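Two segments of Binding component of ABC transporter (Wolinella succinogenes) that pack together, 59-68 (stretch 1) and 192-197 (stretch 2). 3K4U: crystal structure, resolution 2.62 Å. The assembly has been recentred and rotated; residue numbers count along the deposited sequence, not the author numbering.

Stretch 1 (59-68) GLVTEKFDII
Stretch 2 (192-197) GWAIKK

Stretch 1 runs from the last turn of a helix through a tight reversal into a short strand, and stretch 2 lies against both parts, the contact burying 438 Å² in all. The strands meet antiparallel at a single hydrogen-bonded bridge, Ile-68 with Ala-194, whose CA atoms stand 5.0 Å apart. Ile-68 N donates to Ala-194 O at 2.8 Å (154°), while the return bond, Ala-194 N to Ile-68 O, is weak at 3.3 Å. Each carbonyl also takes a CA-H contact: Ala-194 O lies 3.2 Å from Ile-67 CA, and Ile-68 O lies 3.3 Å from Trp-193 CA.

Ile-67 and Ile-68 are extended (phi/psi -157/153 and -113/115), as are Ala-194 and Ile-195 (-102/155 and -151/168), so successive side chains alternate. Ile-67 (t, t) fills the gap between Trp-193 and Ile-195, its CG1 3.6 Å from Ile-195 CG2 and its CD1 3.8 Å from Trp-193 CB. Trp-193 (chi1 m, chi2 -37°) and Ile-195 (p, t) both start sideways, their ends leading away. Ile-68 (m, t) accompanies Ala-194, their CB atoms 4.2 Å apart. The methyl of Ala-194 meets buried Leu-60 (t, p), which points toward stretch 2 from the helix: its CD2 sits 4.0 Å from Ala-194 CB, 3.6 Å from Ala-194 C and 3.5 Å from Ile-195 N, covering the backbone with an apolar branch.

At Glu-63 the chain leaves the helix in a Schellman motif, with positive phi (75/13) and a weak bond from Glu-63 N to Leu-60 O (3.3 Å), Lys-64 N lying 2.9 Å from Gly-59 O; Phe-65 N also bonds weakly to Gly-59 O (3.5 Å). Lys-196 (-87/157; p, t, m, m) lays its aliphatic chain beside this turn, CD 3.5 Å from Leu-60 O. Glu-63 (m, t, chi3 134°) starts sideways but its end comes nearer, and at this exposed margin Lys-196 NZ and Glu-63 OE1 form a long salt bridge of 3.9 Å.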

ATOM      1  N   GLY E  59     -29.111  11.817  31.708  1.00 15.48           N
ATOM      2  CA  GLY E  59     -29.387  13.130  31.207  1.00 16.65           C
ATOM      3  C   GLY E  59     -29.516  13.143  29.701  1.00 19.00           C
ATOM      4  O   GLY E  59     -30.330  13.883  29.139  1.00 20.37           O
ATOM      5  N   LEU E  60     -28.692  12.350  29.029  1.00 19.72           N
ATOM      6  CA  LEU E  60     -28.778  12.222  27.589  1.00 19.26           C
ATOM      7  C   LEU E  60     -30.059  11.503  27.199  1.00 19.42           C
ATOM      8  O   LEU E  60     -30.752  11.923  26.268  1.00 20.64           O
ATOM      9  CB  LEU E  60     -27.562  11.473  27.058  1.00 18.96           C
ATOM     10  CG  LEU E  60     -27.395  11.294  25.544  1.00  2.00           C
ATOM     11  CD1 LEU E  60     -27.304  12.622  24.820  1.00 18.06           C
ATOM     12  CD2 LEU E  60     -26.130  10.536  25.387  1.00 17.98           C
ATOM     13  N   VAL E  61     -30.383  10.420  27.890  1.00 18.49           N
ATOM     14  CA  VAL E  61     -31.585   9.678  27.536  1.00 18.95           C
ATOM     15  C   VAL E  61     -32.828  10.526  27.803  1.00 20.10           C
ATOM     16  O   VAL E  61     -33.788  10.490  27.054  1.00 20.37           O
ATOM     17  CB  VAL E  61     -31.673   8.363  28.303  1.00 18.44           C
ATOM     18  CG1 VAL E  61     -32.898   7.581  27.879  1.00 27.39           C
ATOM     19  CG2 VAL E  61     -30.468   7.544  28.031  1.00 27.22           C
ATOM     20  N   THR E  62     -32.768  11.296  28.882  1.00 21.11           N
ATOM     21  CA  THR E  62     -33.850  12.136  29.392  1.00 21.24           C
ATOM     22  C   THR E  62     -34.010  13.441  28.611  1.00 21.62           C
ATOM     23  O   THR E  62     -34.958  14.170  28.794  1.00 21.71           O
ATOM     24  CB  THR E  62     -33.602  12.362  30.889  1.00 20.85           C
ATOM     25  OG1 THR E  62     -34.193  11.276  31.604  1.00 35.25           O
ATOM     26  CG2 THR E  62     -34.180  13.651  31.393  1.00 35.54           C
ATOM     27  N   GLU E  63     -33.085  13.696  27.702  1.00 22.77           N
ATOM     28  CA  GLU E  63     -33.120  14.860  26.818  1.00 24.34           C
ATOM     29  C   GLU E  63     -32.753  16.190  27.497  1.00 24.22           C
ATOM     30  O   GLU E  63     -32.932  17.266  26.912  1.00 24.28           O
ATOM     31  CB  GLU E  63     -34.422  14.941  25.995  1.00 25.75           C
ATOM     32  CG  GLU E  63     -34.418  14.054  24.736  1.00 52.56           C
ATOM     33  CD  GLU E  63     -35.801  13.915  24.056  1.00 28.01           C
ATOM     34  OE1 GLU E  63     -35.868  14.043  22.808  1.00 52.99           O
ATOM     35  OE2 GLU E  63     -36.819  13.662  24.756  1.00 52.84           O
ATOM     36  N   LYS E  64     -32.201  16.104  28.709  1.00 23.57           N
ATOM     37  CA  LYS E  64     -31.466  17.229  29.300  1.00 22.81           C
ATOM     38  C   LYS E  64     -30.370  17.782  28.364  1.00 22.01           C
ATOM     39  O   LYS E  64     -30.062  18.967  28.442  1.00 20.48           O
ATOM     40  CB  LYS E  64     -30.828  16.819  30.624  1.00 23.30           C
ATOM     41  CG  LYS E  64     -31.774  16.775  31.842  1.00 29.78           C
ATOM     42  CD  LYS E  64     -31.344  15.626  32.749  1.00 23.86           C
ATOM     43  CE  LYS E  64     -31.935  15.683  34.129  1.00 29.80           C
ATOM     44  NZ  LYS E  64     -33.374  15.995  34.078  1.00 24.98           N
ATOM     45  N   PHE E  65     -29.757  16.924  27.515  1.00 21.99           N
ATOM     46  CA  PHE E  65     -28.829  17.402  26.460  1.00 20.52           C
ATOM     47  C   PHE E  65     -28.788  16.590  25.164  1.00 20.23           C
ATOM     48  O   PHE E  65     -29.488  15.617  25.021  1.00 20.06           O
ATOM     49  CB  PHE E  65     -27.441  17.695  26.994  1.00 20.60           C
ATOM     50  CG  PHE E  65     -27.053  16.878  28.173  1.00 11.94           C
ATOM     51  CD1 PHE E  65     -26.317  15.723  28.015  1.00 21.63           C
ATOM     52  CD2 PHE E  65     -27.365  17.292  29.445  1.00 21.31           C
ATOM     53  CE1 PHE E  65     -25.922  14.959  29.120  1.00 12.98           C
ATOM     54  CE2 PHE E  65     -26.994  16.551  30.544  1.00 12.83           C
ATOM     55  CZ  PHE E  65     -26.262  15.374  30.380  1.00 22.20           C
ATOM     56  N   ASP E  66     -27.971  17.011  24.206  1.00 21.07           N
ATOM     57  CA  ASP E  66     -27.976  16.415  22.874  1.00 21.32           C
ATOM     58  C   ASP E  66     -26.873  15.375  22.643  1.00 20.62           C
ATOM     59  O   ASP E  66     -27.067  14.400  21.903  1.00 20.18           O
ATOM     60  CB  ASP E  66     -27.962  17.520  21.831  1.00 22.52           C
ATOM     61  CG  ASP E  66     -29.138  18.484  22.008  1.00 48.06           C
ATOM     62  OD1 ASP E  66     -30.247  17.985  22.307  1.00 24.36           O
ATOM     63  OD2 ASP E  66     -28.971  19.728  21.876  1.00 23.68           O
ATOM     64  N   ILE E  67     -25.747  15.569  23.326  1.00 19.82           N
ATOM     65  CA  ILE E  67     -24.519  14.805  23.107  1.00 18.38           C
ATOM     66  C   ILE E  67     -23.669  14.884  24.383  1.00 19.54           C
ATOM     67  O   ILE E  67     -23.815  15.828  25.157  1.00 20.47           O
ATOM     68  CB  ILE E  67     -23.760  15.412  21.892  1.00 16.66           C
ATOM     69  CG1 ILE E  67     -22.521  14.580  21.479  1.00 10.90           C
ATOM     70  CG2 ILE E  67     -23.413  16.844  22.168  1.00 10.17           C
ATOM     71  CD1 ILE E  67     -21.986  14.867  20.103  1.00 12.72           C
ATOM     72  N   ILE E  68     -22.823  13.880  24.625  1.00 19.81           N
ATOM     73  CA  ILE E  68     -21.911  13.847  25.780  1.00 19.25           C
ATOM     74  C   ILE E  68     -20.490  13.944  25.255  1.00 20.72           C
ATOM     75  O   ILE E  68     -20.014  13.048  24.576  1.00 21.94           O
ATOM     76  CB  ILE E  68     -21.989  12.489  26.497  1.00 18.42           C
ATOM     77  CG1 ILE E  68     -23.308  12.309  27.258  1.00 10.63           C
ATOM     78  CG2 ILE E  68     -20.814  12.284  27.467  1.00  9.44           C
ATOM     79  CD1 ILE E  68     -23.337  10.983  28.027  1.00 17.00           C
ATOM     80  N   GLY E 192     -15.411   8.083  22.896  1.00 15.92           N
ATOM     81  CA  GLY E 192     -16.347   8.574  21.895  1.00 15.53           C
ATOM     82  C   GLY E 192     -17.424   9.496  22.460  1.00 16.05           C
ATOM     83  O   GLY E 192     -17.649   9.506  23.679  1.00 18.14           O
ATOM     84  N   TRP E 193     -18.082  10.270  21.592  1.00 13.73           N
ATOM     85  CA  TRP E 193     -19.132  11.161  22.017  1.00 13.18           C
ATOM     86  C   TRP E 193     -20.329  10.275  22.004  1.00 16.91           C
ATOM     87  O   TRP E 193     -20.519   9.554  21.020  1.00 19.45           O
ATOM     88  CB  TRP E 193     -19.391  12.318  21.016  1.00  9.19           C
ATOM     89  CG  TRP E 193     -18.169  13.053  20.677  1.00  5.57           C
ATOM     90  CD1 TRP E 193     -17.142  13.343  21.520  1.00  6.36           C
ATOM     91  CD2 TRP E 193     -17.785  13.532  19.383  1.00  6.84           C
ATOM     92  NE1 TRP E 193     -16.145  13.999  20.828  1.00  7.21           N
ATOM     93  CE2 TRP E 193     -16.520  14.118  19.517  1.00  4.20           C
ATOM     94  CE3 TRP E 193     -18.378  13.487  18.116  1.00  4.51           C
ATOM     95  CZ2 TRP E 193     -15.834  14.665  18.441  1.00  7.04           C
ATOM     96  CZ3 TRP E 193     -17.704  14.060  17.044  1.00  6.77           C
ATOM     97  CH2 TRP E 193     -16.450  14.653  17.219  1.00  3.85           C
ATOM     98  N   ALA E 194     -21.164  10.361  23.042  1.00 16.75           N
ATOM     99  CA  ALA E 194     -22.434   9.631  23.051  1.00 16.13           C
ATOM    100  C   ALA E 194     -23.636  10.535  22.738  1.00 16.90           C
ATOM    101  O   ALA E 194     -23.589  11.773  22.929  1.00 17.51           O
ATOM    102  CB  ALA E 194     -22.626   8.935  24.354  1.00 15.23           C
ATOM    103  N   ILE E 195     -24.683   9.886  22.228  1.00 16.07           N
ATOM    104  CA  ILE E 195     -25.922  10.490  21.852  1.00 17.04           C
ATOM    105  C   ILE E 195     -27.041   9.448  22.016  1.00 19.11           C
ATOM    106  O   ILE E 195     -26.774   8.254  22.199  1.00 20.02           O
ATOM    107  CB  ILE E 195     -25.898  10.971  20.420  1.00 16.75           C
ATOM    108  CG1 ILE E 195     -25.716   9.789  19.463  1.00 17.91           C
ATOM    109  CG2 ILE E 195     -24.844  12.045  20.262  1.00 17.53           C
ATOM    110  CD1 ILE E 195     -26.028  10.149  17.981  1.00 17.88           C
ATOM    111  N   LYS E 196     -28.297   9.862  21.950  1.00 18.85           N
ATOM    112  CA  LYS E 196     -29.290   8.849  22.168  1.00 19.81           C
ATOM    113  C   LYS E 196     -29.685   8.101  20.904  1.00 20.98           C
ATOM    114  O   LYS E 196     -29.545   8.589  19.793  1.00 20.82           O
ATOM    115  CB  LYS E 196     -30.489   9.361  22.944  1.00 20.43           C
ATOM    116  CG  LYS E 196     -31.058  10.601  22.461  1.00 24.37           C
ATOM    117  CD  LYS E 196     -32.273  10.874  23.269  1.00 24.44           C
ATOM    118  CE  LYS E 196     -33.505  10.191  22.648  1.00 25.79           C
ATOM    119  NZ  LYS E 196     -33.950  10.936  21.390  1.00 27.28           N
ATOM    120  N   LYS E 197     -30.195   6.898  21.127  1.00 21.93           N
ATOM    121  CA  LYS E 197     -30.424   5.931  20.111  1.00 22.31           C
ATOM    122  C   LYS E 197     -31.539   6.347  19.214  1.00 23.39           C
ATOM    123  O   LYS E 197     -32.359   7.206  19.581  1.00 24.73           O
ATOM    124  CB  LYS E 197     -30.840   4.641  20.767  1.00 22.35           C
ATOM    125  CG  LYS E 197     -29.769   3.964  21.549  1.00 19.01           C
ATOM    126  CD  LYS E 197     -30.423   3.033  22.538  1.00 22.17           C
ATOM    127  CE  LYS E 197     -30.151   1.604  22.196  1.00 17.72           C
ATOM    128  NZ  LYS E 197     -30.805   0.793  23.243  1.00 22.72           N
TER